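Local coordinates for protein methylocystis parvus OBBP MbnE (Methylocystis parvus OBBP, PDB 5ICQ) that probably binds the copper-chelating peptide methanobactin in the periplasm, as the solute-binding component of a transport system, at residues Ala385-Trp390 with Asp535-Ala540; Gly378-Glu383 with Phe550-Arg555; Ser365-Ser370 with Ala556-Leu561. One frame throughout, in Å; residues are numbered along the deposited sequence.

Contact 1 of 3, residues Ala385-Trp390 with Asp535-Ala540; sequences ALLAPW and DGMISA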
ATOM      1  N   ALA A 385       1.973  -0.427  29.105  1.00 13.99           N
ATOM      2  CA  ALA A 385       1.899   0.945  29.580  1.00 17.02           C
ATOM      3  C   ALA A 385       1.111   1.820  28.608  1.00 16.06           C
ATOM      4  O   ALA A 385       0.323   2.668  29.041  1.00 15.53           O
ATOM      5  CB  ALA A 385       3.305   1.505  29.807  1.00 18.92           C
ATOM      6  N   LEU A 386       1.308   1.629  27.294  1.00 13.24           N
ATOM      7  CA  LEU A 386       0.520   2.369  26.305  1.00 13.44           C
ATOM      8  C   LEU A 386      -0.963   2.065  26.439  1.00 13.18           C
ATOM      9  O   LEU A 386      -1.812   2.945  26.235  1.00 13.84           O
ATOM     10  CB  LEU A 386       0.967   2.026  24.881  1.00 15.11           C
ATOM     11  CG  LEU A 386       2.281   2.607  24.379  1.00 18.62           C
ATOM     12  CD1 LEU A 386       2.556   2.124  22.963  1.00 21.61           C
ATOM     13  CD2 LEU A 386       2.250   4.127  24.431  1.00 21.12           C
ATOM     14  N   LEU A 387      -1.293   0.812  26.746  1.00 11.02           N
ATOM     15  CA  LEU A 387      -2.676   0.367  26.830  1.00 12.62           C
ATOM     16  C   LEU A 387      -3.322   0.650  28.182  1.00 15.71           C
ATOM     17  O   LEU A 387      -4.530   0.437  28.314  1.00 16.65           O
ATOM     18  CB  LEU A 387      -2.745  -1.135  26.531  1.00  9.78           C
ATOM     19  CG  LEU A 387      -2.344  -1.558  25.110  1.00 10.37           C
ATOM     20  CD1 LEU A 387      -2.167  -3.075  25.018  1.00 14.36           C
ATOM     21  CD2 LEU A 387      -3.409  -1.101  24.115  1.00 12.73           C
ATOM     22  N   ALA A 388      -2.558   1.124  29.171  1.00 13.52           N
ATOM     23  CA  ALA A 388      -3.087   1.270  30.527  1.00 18.82           C
ATOM     24  C   ALA A 388      -4.353   2.117  30.625  1.00 16.56           C
ATOM     25  O   ALA A 388      -5.245   1.742  31.406  1.00 15.95           O
ATOM     26  CB  ALA A 388      -2.011   1.841  31.464  1.00 17.37           C
ATOM     27  N   PRO A 389      -4.506   3.236  29.906  1.00 16.67           N
ATOM     28  CA  PRO A 389      -5.746   4.019  30.042  1.00 16.56           C
ATOM     29  C   PRO A 389      -6.977   3.316  29.492  1.00 14.99           C
ATOM     30  O   PRO A 389      -8.093   3.790  29.745  1.00 12.99           O
ATOM     31  CB  PRO A 389      -5.447   5.298  29.248  1.00 15.98           C
ATOM     32  CG  PRO A 389      -3.928   5.342  29.129  1.00 21.23           C
ATOM     33  CD  PRO A 389      -3.552   3.900  28.998  1.00 15.29           C
ATOM     34  N   TRP A 390      -6.810   2.195  28.788  1.00  9.88           N
ATOM     35  CA  TRP A 390      -7.878   1.529  28.043  1.00 10.35           C
ATOM     36  C   TRP A 390      -7.994   0.070  28.480  1.00 12.93           C
ATOM     37  O   TRP A 390      -7.738  -0.845  27.685  1.00 10.84           O
ATOM     38  CB  TRP A 390      -7.597   1.585  26.539  1.00 19.36           C
ATOM     39  CG  TRP A 390      -7.046   2.893  26.098  1.00 22.67           C
ATOM     40  CD1 TRP A 390      -5.750   3.181  25.754  1.00 21.71           C
ATOM     41  CD2 TRP A 390      -7.774   4.101  25.974  1.00 15.29           C
ATOM     42  NE1 TRP A 390      -5.636   4.509  25.422  1.00 30.43           N
ATOM     43  CE2 TRP A 390      -6.870   5.095  25.547  1.00 16.87           C
ATOM     44  CE3 TRP A 390      -9.107   4.444  26.185  1.00 14.08           C
ATOM     45  CZ2 TRP A 390      -7.258   6.406  25.331  1.00 26.90           C
ATOM     46  CZ3 TRP A 390      -9.491   5.751  25.967  1.00 22.28           C
ATOM     47  CH2 TRP A 390      -8.572   6.718  25.548  1.00 30.85           C
ATOM     48  N   ASP A 535      -8.416   5.452  18.680  1.00  9.87           N
ATOM     49  CA  ASP A 535      -7.953   6.818  18.460  1.00 14.84           C
ATOM     50  C   ASP A 535      -6.697   7.105  19.273  1.00 13.85           C
ATOM     51  O   ASP A 535      -5.777   7.780  18.793  1.00 11.24           O
ATOM     52  CB  ASP A 535      -9.055   7.815  18.841  1.00 15.85           C
ATOM     53  CG  ASP A 535     -10.279   7.739  17.924  1.00 23.87           C
ATOM     54  OD1 ASP A 535     -10.245   7.011  16.914  1.00 19.09           O
ATOM     55  OD2 ASP A 535     -11.282   8.421  18.226  1.00 22.70           O
ATOM     56  N   GLY A 536      -6.658   6.617  20.517  1.00 10.88           N
ATOM     57  CA  GLY A 536      -5.490   6.841  21.356  1.00 14.10           C
ATOM     58  C   GLY A 536      -4.248   6.127  20.851  1.00  8.62           C
ATOM     59  O   GLY A 536      -3.142   6.668  20.920  1.00  9.00           O
ATOM     60  N   MET A 537      -4.402   4.900  20.346  1.00 10.38           N
ATOM     61  CA  MET A 537      -3.233   4.220  19.793  1.00  5.55           C
ATOM     62  C   MET A 537      -2.785   4.813  18.465  1.00  8.95           C
ATOM     63  O   MET A 537      -1.581   4.805  18.172  1.00 10.41           O
ATOM     64  CB  MET A 537      -3.469   2.712  19.647  1.00  6.62           C
ATOM     65  CG  MET A 537      -3.669   2.006  20.964  1.00 11.90           C
ATOM     66  SD  MET A 537      -2.287   2.227  22.143  1.00 18.56           S
ATOM     67  CE  MET A 537      -0.754   2.184  21.202  1.00 34.58           C
ATOM     68  N   ILE A 538      -3.709   5.324  17.652  1.00 10.94           N
ATOM     69  CA  ILE A 538      -3.287   6.044  16.454  1.00  9.30           C
ATOM     70  C   ILE A 538      -2.468   7.270  16.849  1.00 11.80           C
ATOM     71  O   ILE A 538      -1.403   7.536  16.282  1.00 12.28           O
ATOM     72  CB  ILE A 538      -4.506   6.421  15.593  1.00 11.70           C
ATOM     73  CG1 ILE A 538      -5.126   5.159  14.988  1.00 14.18           C
ATOM     74  CG2 ILE A 538      -4.098   7.397  14.483  1.00 17.10           C
ATOM     75  CD1 ILE A 538      -6.436   5.404  14.268  1.00 17.34           C
ATOM     76  N   SER A 539      -2.943   8.020  17.847  1.00 14.98           N
ATOM     77  CA  SER A 539      -2.162   9.156  18.326  1.00 18.46           C
ATOM     78  C   SER A 539      -0.788   8.711  18.801  1.00 12.27           C
ATOM     79  O   SER A 539       0.212   9.396  18.555  1.00 15.86           O
ATOM     80  CB  SER A 539      -2.901   9.883  19.450  1.00 21.36           C
ATOM     81  OG  SER A 539      -4.143  10.379  18.988  1.00 33.32           O
ATOM     82  N   ALA A 540      -0.710   7.550  19.458  1.00 12.49           N
ATOM     83  CA  ALA A 540       0.568   7.102  20.002  1.00 13.59           C
ATOM     84  C   ALA A 540       1.531   6.678  18.899  1.00 16.12           C
ATOM     85  O   ALA A 540       2.733   6.952  18.981  1.00 14.79           O
ATOM     86  CB  ALA A 540       0.355   5.949  20.986  1.00 12.05           C
TER
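L386 and L387 meet the thioether of M537 where helix 381-387 lies against helix 532-543, a helix-helix contact within a solute-binding protein of family 5. From L387 the chain bends through a type I beta turn that ends at W390, marked by the backbone bond from W390 N to L387 O at 2.9 Å. That turn sets W390 against the same partner helix.

M537 reaches the leucines because its chain is folded twice beyond CG, at chi2 (-57°) and chi3 (-38°), which carries SD and CE across to the other segment. The two leucines then take different parts of it. L386 lies obliquely to the methionine, with L386 CD1 3.7 Å from M537 CE. The CB of L386 is slightly farther from the same methyl. L387 runs at about a right angle to the methionine chain, and its CD2 rests on M537 SD at 4.0 Å. The second branch of L386, CD2, points to A540 CB, 4.3 Å off and one helical turn along from G536. No hydrogen bond spans the segments, so the evidence is for purely apolar packing here. The third side of this packing is helix 547-563, since L386 also touches T552, L387 touches V560, and M537 touches A556.

At the turn the indole of W390 is backed by its neighbour P389, whose CB sits over one face, 3.9 Å above the ring plane and offset toward the rim. G536 CA lies oblique to the six-membered ring of W390, 4.4 Å from W390 CZ2.

Contact 2 of 3, residues Gly378-Glu383 with Phe550-Arg555; sequences GASEKE and FVTAVR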
ATOM      1  N   GLY A 378       3.679 -11.896  22.948  1.00 19.28           N
ATOM      2  CA  GLY A 378       3.080 -11.319  24.140  1.00 20.26           C
ATOM      3  C   GLY A 378       3.354  -9.824  24.204  1.00 20.46           C
ATOM      4  O   GLY A 378       4.412  -9.347  23.791  1.00 17.42           O
ATOM      5  N   ALA A 379       2.374  -9.072  24.703  1.00 13.39           N
ATOM      6  CA  ALA A 379       2.552  -7.634  24.820  1.00 13.64           C
ATOM      7  C   ALA A 379       3.706  -7.324  25.763  1.00 16.69           C
ATOM      8  O   ALA A 379       3.831  -7.914  26.839  1.00 16.73           O
ATOM      9  CB  ALA A 379       1.269  -6.970  25.327  1.00 15.54           C
ATOM     10  N   SER A 380       4.552  -6.389  25.356  1.00 12.75           N
ATOM     11  CA  SER A 380       5.666  -6.017  26.210  1.00 16.71           C
ATOM     12  C   SER A 380       5.189  -5.130  27.359  1.00 17.04           C
ATOM     13  O   SER A 380       4.046  -4.671  27.393  1.00 13.24           O
ATOM     14  CB  SER A 380       6.729  -5.292  25.402  1.00 14.89           C
ATOM     15  OG  SER A 380       6.226  -4.044  24.977  1.00 14.77           O
ATOM     16  N   GLU A 381       6.088  -4.877  28.310  1.00 17.77           N
ATOM     17  CA  GLU A 381       5.755  -3.949  29.387  1.00 17.92           C
ATOM     18  C   GLU A 381       5.484  -2.552  28.843  1.00 11.10           C
ATOM     19  O   GLU A 381       4.603  -1.845  29.347  1.00 16.15           O
ATOM     20  CB  GLU A 381       6.872  -3.923  30.437  1.00 24.35           C
ATOM     21  CG  GLU A 381       6.932  -5.203  31.251  1.00 35.36           C
ATOM     22  CD  GLU A 381       5.562  -5.609  31.783  1.00 53.99           C
ATOM     23  OE1 GLU A 381       4.983  -4.838  32.582  1.00 61.83           O
ATOM     24  OE2 GLU A 381       5.056  -6.686  31.394  1.00 54.54           O
ATOM     25  N   LYS A 382       6.209  -2.148  27.797  1.00 10.73           N
ATOM     26  CA  LYS A 382       5.964  -0.843  27.188  1.00 14.30           C
ATOM     27  C   LYS A 382       4.618  -0.819  26.471  1.00 10.84           C
ATOM     28  O   LYS A 382       3.928   0.204  26.479  1.00 13.08           O
ATOM     29  CB  LYS A 382       7.076  -0.471  26.198  1.00 19.80           C
ATOM     30  CG  LYS A 382       8.438  -0.169  26.768  1.00 35.46           C
ATOM     31  CD  LYS A 382       9.005  -1.303  27.538  1.00 46.08           C
ATOM     32  CE  LYS A 382       9.113  -2.514  26.723  1.00 37.45           C
ATOM     33  NZ  LYS A 382       9.232  -3.705  27.541  1.00 25.45           N
ATOM     34  N   GLU A 383       4.248  -1.924  25.814  1.00 13.52           N
ATOM     35  CA  GLU A 383       2.920  -2.003  25.210  1.00 14.60           C
ATOM     36  C   GLU A 383       1.838  -1.890  26.272  1.00 14.42           C
ATOM     37  O   GLU A 383       0.834  -1.192  26.085  1.00 13.33           O
ATOM     38  CB  GLU A 383       2.744  -3.318  24.452  1.00 13.83           C
ATOM     39  CG  GLU A 383       3.408  -3.409  23.117  1.00 16.75           C
ATOM     40  CD  GLU A 383       2.885  -4.611  22.354  1.00 20.47           C
ATOM     41  OE1 GLU A 383       1.710  -4.560  21.927  1.00 16.76           O
ATOM     42  OE2 GLU A 383       3.620  -5.617  22.238  1.00 17.65           O
ATOM     43  N   PHE A 550       7.978   3.271  18.010  1.00 14.80           N
ATOM     44  CA  PHE A 550       7.013   3.114  16.922  1.00 13.01           C
ATOM     45  C   PHE A 550       6.534   1.673  16.810  1.00 13.67           C
ATOM     46  O   PHE A 550       5.329   1.418  16.720  1.00 14.05           O
ATOM     47  CB  PHE A 550       7.629   3.573  15.601  1.00  8.77           C
ATOM     48  CG  PHE A 550       6.678   3.500  14.425  1.00 12.30           C
ATOM     49  CD1 PHE A 550       5.540   4.293  14.386  1.00 14.41           C
ATOM     50  CD2 PHE A 550       6.939   2.658  13.359  1.00 17.95           C
ATOM     51  CE1 PHE A 550       4.672   4.247  13.290  1.00 11.34           C
ATOM     52  CE2 PHE A 550       6.081   2.608  12.259  1.00 14.89           C
ATOM     53  CZ  PHE A 550       4.942   3.399  12.237  1.00  8.45           C
ATOM     54  N   VAL A 551       7.463   0.715  16.820  1.00 13.15           N
ATOM     55  CA  VAL A 551       7.070  -0.691  16.751  1.00 16.97           C
ATOM     56  C   VAL A 551       6.162  -1.047  17.922  1.00 20.90           C
ATOM     57  O   VAL A 551       5.127  -1.705  17.749  1.00 13.43           O
ATOM     58  CB  VAL A 551       8.319  -1.592  16.696  1.00 20.26           C
ATOM     59  CG1 VAL A 551       7.941  -3.057  16.856  1.00 18.72           C
ATOM     60  CG2 VAL A 551       9.051  -1.374  15.380  1.00 24.77           C
ATOM     61  N   THR A 552       6.526  -0.597  19.128  1.00 15.92           N
ATOM     62  CA  THR A 552       5.691  -0.817  20.307  1.00 13.96           C
ATOM     63  C   THR A 552       4.264  -0.338  20.070  1.00 13.76           C
ATOM     64  O   THR A 552       3.293  -1.068  20.326  1.00 11.20           O
ATOM     65  CB  THR A 552       6.309  -0.092  21.513  1.00 16.07           C
ATOM     66  OG1 THR A 552       7.607  -0.636  21.773  1.00 15.02           O
ATOM     67  CG2 THR A 552       5.452  -0.270  22.755  1.00 13.86           C
ATOM     68  N   ALA A 553       4.119   0.894  19.579  1.00 11.39           N
ATOM     69  CA  ALA A 553       2.791   1.469  19.403  1.00 14.75           C
ATOM     70  C   ALA A 553       1.993   0.731  18.334  1.00 13.36           C
ATOM     71  O   ALA A 553       0.780   0.542  18.483  1.00  9.73           O
ATOM     72  CB  ALA A 553       2.903   2.958  19.056  1.00 15.58           C
ATOM     73  N   VAL A 554       2.636   0.329  17.237  1.00 10.67           N
ATOM     74  CA  VAL A 554       1.885  -0.344  16.175  1.00  7.97           C
ATOM     75  C   VAL A 554       1.434  -1.726  16.633  1.00  8.10           C
ATOM     76  O   VAL A 554       0.319  -2.161  16.319  1.00  9.89           O
ATOM     77  CB  VAL A 554       2.721  -0.424  14.879  1.00  9.50           C
ATOM     78  CG1 VAL A 554       1.955  -1.178  13.800  1.00 14.94           C
ATOM     79  CG2 VAL A 554       3.048   0.974  14.393  1.00 11.27           C
ATOM     80  N   ARG A 555       2.292  -2.449  17.352  1.00  7.60           N
ATOM     81  CA  ARG A 555       1.872  -3.736  17.909  1.00 12.39           C
ATOM     82  C   ARG A 555       0.673  -3.571  18.839  1.00 11.30           C
ATOM     83  O   ARG A 555      -0.296  -4.331  18.758  1.00 12.06           O
ATOM     84  CB  ARG A 555       3.028  -4.406  18.656  1.00 14.98           C
ATOM     85  CG  ARG A 555       4.079  -5.001  17.745  1.00 16.90           C
ATOM     86  CD  ARG A 555       5.212  -5.601  18.549  1.00 20.98           C
ATOM     87  NE  ARG A 555       6.273  -6.091  17.676  1.00 18.77           N
ATOM     88  CZ  ARG A 555       7.388  -6.675  18.110  1.00 27.45           C
ATOM     89  NH1 ARG A 555       7.591  -6.841  19.411  1.00 24.59           N
ATOM     90  NH2 ARG A 555       8.308  -7.082  17.242  1.00 18.62           N
TER
HETATM   91  O   HOH W   1       7.816  -3.285  23.041  1.00 24.78           O
HETATM   92  O   HOH W   2       6.262  -5.862  21.800  1.00 24.43           O
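E383 and T552 make the close part of this contact, between the first turn of helix 381-387 and the N-terminal half of helix 547-563. The methyl of T552 is the wedge: with chi1 at -62°, CG2 stands anti to the backbone N and projects toward the other segment, 3.8 Å from E383 CG and equally 3.8 Å from K382 CB. E383 CG also lies 3.6 Å from T552 O, so the glutamate stem runs over the helix backbone itself. Farther out, the glutamate crosses R555 at about a right angle, and its OE1 comes within 3.5 Å of R555 CB. E383 is a buried residue, and OE1 has a salt-bridge partner in R559 NE, one helical turn after R555.

The start of the helix is closed by a capping box, which ties E383 to S380. E383 N donates to S380 OG at 3.0 Å with an N-H...O angle of 162°, while the return bond, from S380 N to E383 OE2, is weak.

On the looser side the segments meet mainly through waters. One water links S380 OG to T552 OG1, donating to the threonine over 2.9 Å; T552 OG1 is also bonded to E548 O of its own helix. A second water donates to E383 OE2 and accepts from R555 NH1, meeting the guanidinium in plane at its edge. The charged groups themselves stay apart, with 5.0 Å between E383 OE2 and R555 NH1 and their planes turned 63° from each other. R555 NE is held by E371 O, and K382 touches T552 through CB while its amine turns away from 550-555.

Contact 3 of 3, residues Ser365-Ser370 with Ala556-Leu561; sequences SFFDES and AYDRVL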
ATOM      1  N   SER A 365      -3.156 -10.622  11.115  1.00  7.62           N
ATOM      2  CA  SER A 365      -2.785  -9.357  11.728  1.00 10.58           C
ATOM      3  C   SER A 365      -3.018  -8.266  10.699  1.00  7.00           C
ATOM      4  O   SER A 365      -3.016  -8.533   9.493  1.00  8.50           O
ATOM      5  CB  SER A 365      -1.314  -9.390  12.187  1.00 12.91           C
ATOM      6  OG  SER A 365      -0.793  -8.090  12.400  1.00 10.87           O
ATOM      7  N   PHE A 366      -3.245  -7.043  11.180  1.00  8.29           N
ATOM      8  CA  PHE A 366      -3.294  -5.915  10.257  1.00  8.98           C
ATOM      9  C   PHE A 366      -1.922  -5.543   9.719  1.00 10.80           C
ATOM     10  O   PHE A 366      -1.846  -4.767   8.763  1.00 11.03           O
ATOM     11  CB  PHE A 366      -3.951  -4.701  10.927  1.00  7.11           C
ATOM     12  CG  PHE A 366      -5.436  -4.834  11.035  1.00  6.10           C
ATOM     13  CD1 PHE A 366      -6.012  -5.471  12.123  1.00  9.68           C
ATOM     14  CD2 PHE A 366      -6.253  -4.391   9.998  1.00  9.37           C
ATOM     15  CE1 PHE A 366      -7.404  -5.640  12.193  1.00  9.77           C
ATOM     16  CE2 PHE A 366      -7.626  -4.539  10.069  1.00 11.81           C
ATOM     17  CZ  PHE A 366      -8.200  -5.161  11.168  1.00 11.26           C
ATOM     18  N   PHE A 367      -0.848  -6.083  10.294  1.00 12.24           N
ATOM     19  CA  PHE A 367       0.514  -5.868   9.804  1.00 11.90           C
ATOM     20  C   PHE A 367       1.227  -7.218   9.799  1.00 12.59           C
ATOM     21  O   PHE A 367       2.251  -7.416  10.448  1.00 14.68           O
ATOM     22  CB  PHE A 367       1.243  -4.829  10.662  1.00  7.69           C
ATOM     23  CG  PHE A 367       0.527  -3.522  10.724  1.00 11.86           C
ATOM     24  CD1 PHE A 367       0.751  -2.548   9.759  1.00 11.99           C
ATOM     25  CD2 PHE A 367      -0.418  -3.283  11.711  1.00 13.41           C
ATOM     26  CE1 PHE A 367       0.063  -1.354   9.797  1.00 15.19           C
ATOM     27  CE2 PHE A 367      -1.108  -2.088  11.755  1.00 11.98           C
ATOM     28  CZ  PHE A 367      -0.871  -1.125  10.794  1.00 14.32           C
ATOM     29  N   ASP A 368       0.671  -8.162   9.039  1.00  9.08           N
ATOM     30  CA  ASP A 368       1.043  -9.563   9.192  1.00 10.21           C
ATOM     31  C   ASP A 368       2.437  -9.833   8.625  1.00 11.51           C
ATOM     32  O   ASP A 368       2.922  -9.128   7.735  1.00 12.41           O
ATOM     33  CB  ASP A 368       0.005 -10.459   8.500  1.00  9.59           C
ATOM     34  CG  ASP A 368      -0.062 -11.845   9.099  1.00 18.26           C
ATOM     35  OD1 ASP A 368       0.581 -12.075  10.137  1.00 18.34           O
ATOM     36  OD2 ASP A 368      -0.775 -12.704   8.541  1.00 13.77           O
ATOM     37  N   GLU A 369       3.078 -10.874   9.162  1.00  9.11           N
ATOM     38  CA  GLU A 369       4.385 -11.347   8.699  1.00 13.14           C
ATOM     39  C   GLU A 369       5.426 -10.231   8.725  1.00 19.10           C
ATOM     40  O   GLU A 369       6.152  -9.999   7.756  1.00 18.03           O
ATOM     41  CB  GLU A 369       4.272 -11.957   7.299  1.00 18.50           C
ATOM     42  CG  GLU A 369       3.293 -13.108   7.211  1.00 18.57           C
ATOM     43  CD  GLU A 369       3.570 -13.985   6.006  1.00 31.54           C
ATOM     44  OE1 GLU A 369       2.621 -14.309   5.267  1.00 22.28           O
ATOM     45  OE2 GLU A 369       4.750 -14.342   5.794  1.00 34.69           O
ATOM     46  N   SER A 370       5.495  -9.520   9.846  1.00 10.33           N
ATOM     47  CA  SER A 370       6.436  -8.413   9.932  1.00 17.61           C
ATOM     48  C   SER A 370       6.694  -8.102  11.393  1.00 14.95           C
ATOM     49  O   SER A 370       6.024  -8.621  12.293  1.00 13.54           O
ATOM     50  CB  SER A 370       5.922  -7.174   9.185  1.00 18.30           C
ATOM     51  OG  SER A 370       5.179  -6.310  10.027  1.00 18.80           O
ATOM     52  N   ALA A 556       0.718  -2.581  19.734  1.00 10.82           N
ATOM     53  CA  ALA A 556      -0.432  -2.346  20.610  1.00 11.08           C
ATOM     54  C   ALA A 556      -1.664  -1.955  19.802  1.00  9.99           C
ATOM     55  O   ALA A 556      -2.783  -2.387  20.102  1.00  9.26           O
ATOM     56  CB  ALA A 556      -0.106  -1.265  21.640  1.00  9.91           C
ATOM     57  N   TYR A 557      -1.477  -1.112  18.790  1.00  8.71           N
ATOM     58  CA  TYR A 557      -2.568  -0.737  17.893  1.00  8.84           C
ATOM     59  C   TYR A 557      -3.175  -1.965  17.208  1.00  8.26           C
ATOM     60  O   TYR A 557      -4.404  -2.110  17.132  1.00  8.55           O
ATOM     61  CB  TYR A 557      -2.011   0.266  16.879  1.00  7.48           C
ATOM     62  CG  TYR A 557      -2.913   0.676  15.736  1.00 10.26           C
ATOM     63  CD1 TYR A 557      -4.142   1.272  15.965  1.00 12.73           C
ATOM     64  CD2 TYR A 557      -2.498   0.518  14.424  1.00  6.74           C
ATOM     65  CE1 TYR A 557      -4.948   1.678  14.900  1.00  7.73           C
ATOM     66  CE2 TYR A 557      -3.287   0.932  13.358  1.00  9.45           C
ATOM     67  CZ  TYR A 557      -4.515   1.505  13.608  1.00  9.58           C
ATOM     68  OH  TYR A 557      -5.322   1.911  12.550  1.00 10.59           O
ATOM     69  N   ASP A 558      -2.323  -2.865  16.713  1.00  8.45           N
ATOM     70  CA  ASP A 558      -2.784  -4.116  16.110  1.00  8.36           C
ATOM     71  C   ASP A 558      -3.679  -4.887  17.076  1.00 12.56           C
ATOM     72  O   ASP A 558      -4.762  -5.350  16.701  1.00  8.45           O
ATOM     73  CB  ASP A 558      -1.563  -4.959  15.701  1.00  7.77           C
ATOM     74  CG  ASP A 558      -1.906  -6.116  14.746  1.00 11.94           C
ATOM     75  OD1 ASP A 558      -2.812  -5.961  13.903  1.00  9.87           O
ATOM     76  OD2 ASP A 558      -1.241  -7.186  14.827  1.00 12.78           O
ATOM     77  N   ARG A 559      -3.243  -5.014  18.337  1.00  7.83           N
ATOM     78  CA  ARG A 559      -4.043  -5.731  19.333  1.00  7.87           C
ATOM     79  C   ARG A 559      -5.413  -5.099  19.525  1.00 10.79           C
ATOM     80  O   ARG A 559      -6.409  -5.813  19.687  1.00  8.45           O
ATOM     81  CB  ARG A 559      -3.312  -5.787  20.680  1.00  5.76           C
ATOM     82  CG  ARG A 559      -1.894  -6.340  20.554  1.00  8.40           C
ATOM     83  CD  ARG A 559      -1.250  -6.673  21.898  1.00  9.49           C
ATOM     84  NE  ARG A 559       0.192  -6.795  21.695  1.00 10.71           N
ATOM     85  CZ  ARG A 559       0.826  -7.947  21.529  1.00 12.82           C
ATOM     86  NH1 ARG A 559       0.118  -9.074  21.525  1.00  9.40           N
ATOM     87  NH2 ARG A 559       2.138  -7.964  21.321  1.00  8.74           N
ATOM     88  N   VAL A 560      -5.481  -3.766  19.551  1.00  5.84           N
ATOM     89  CA  VAL A 560      -6.773  -3.103  19.746  1.00  6.75           C
ATOM     90  C   VAL A 560      -7.683  -3.330  18.545  1.00  7.33           C
ATOM     91  O   VAL A 560      -8.871  -3.634  18.698  1.00  6.49           O
ATOM     92  CB  VAL A 560      -6.565  -1.603  20.027  1.00  9.55           C
ATOM     93  CG1 VAL A 560      -7.905  -0.870  20.053  1.00 11.42           C
ATOM     94  CG2 VAL A 560      -5.823  -1.397  21.367  1.00  9.04           C
ATOM     95  N   LEU A 561      -7.148  -3.190  17.331  1.00  9.58           N
ATOM     96  CA  LEU A 561      -7.959  -3.448  16.140  1.00 10.42           C
ATOM     97  C   LEU A 561      -8.468  -4.881  16.123  1.00  8.89           C
ATOM     98  O   LEU A 561      -9.653  -5.128  15.868  1.00  8.47           O
ATOM     99  CB  LEU A 561      -7.145  -3.176  14.878  1.00 10.49           C
ATOM    100  CG  LEU A 561      -6.804  -1.724  14.550  1.00 12.81           C
ATOM    101  CD1 LEU A 561      -6.031  -1.680  13.222  1.00  8.35           C
ATOM    102  CD2 LEU A 561      -8.088  -0.888  14.461  1.00 11.20           C
TER
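F366 and D558 come closest in backbone, their CA atoms 6.1 Å apart, where an irregular loop passes beside helix 547-563. The loop folds locally as an ST turn: F367 N donates to S365 OG over 2.9 Å at 162°.

D558 is the polar link. Its CG stands anti to the backbone N (chi1 -165°), which reaches both carboxylate oxygens across to the loop. S365 OG donates to D558 OD2 at 2.6 Å from above the carboxylate plane, and F366 N donates to D558 OD1 at 3.0 Å on the syn side. S374 OG also bonds OD2. Three donors on a buried carboxylate are consistent with a stabilised negative charge. S365 OG, giving to D558 and receiving from F367 N, fixes the turn against the helix.

Apolar groups pack beyond this link. The F366 ring stands nearly perpendicular to the D558 carboxylate, with OD1 at its edge and in plane. L561 CD1 lies over one face, 4.0 Å from the F366 ring centroid and 17° off the normal, a CH-pi contact. The same methyl sits over a face of Y557. F367 crosses Y557 at about a right angle, F367 CE2 lying 4.0 Å from Y557 CD2.

Around this buried joint, F366 reaches V567 of strand 567-572, while Y557 packs on I538 and L541 of helix 532-543.

Going from the N terminus, the chain lays down 365-370, 378-383 and 385-390 in order, and after a long excursion through helices and a few strands the second segments return in the reverse order of their partners, as 535-540, 550-555 and 556-561. Contact 1 therefore closes the innermost loop (144 residues between), contact 2 encloses it (166), and contact 3 encloses both (185), with no crossing. Together they join helix 381-387 and the loop after strand 361-362 to the consecutive helices 532-543 and 547-563. Centres lie about 10 Å apart for contacts 1 and 2 and for contacts 2 and 3, and about 14 Å for contacts 1 and 3.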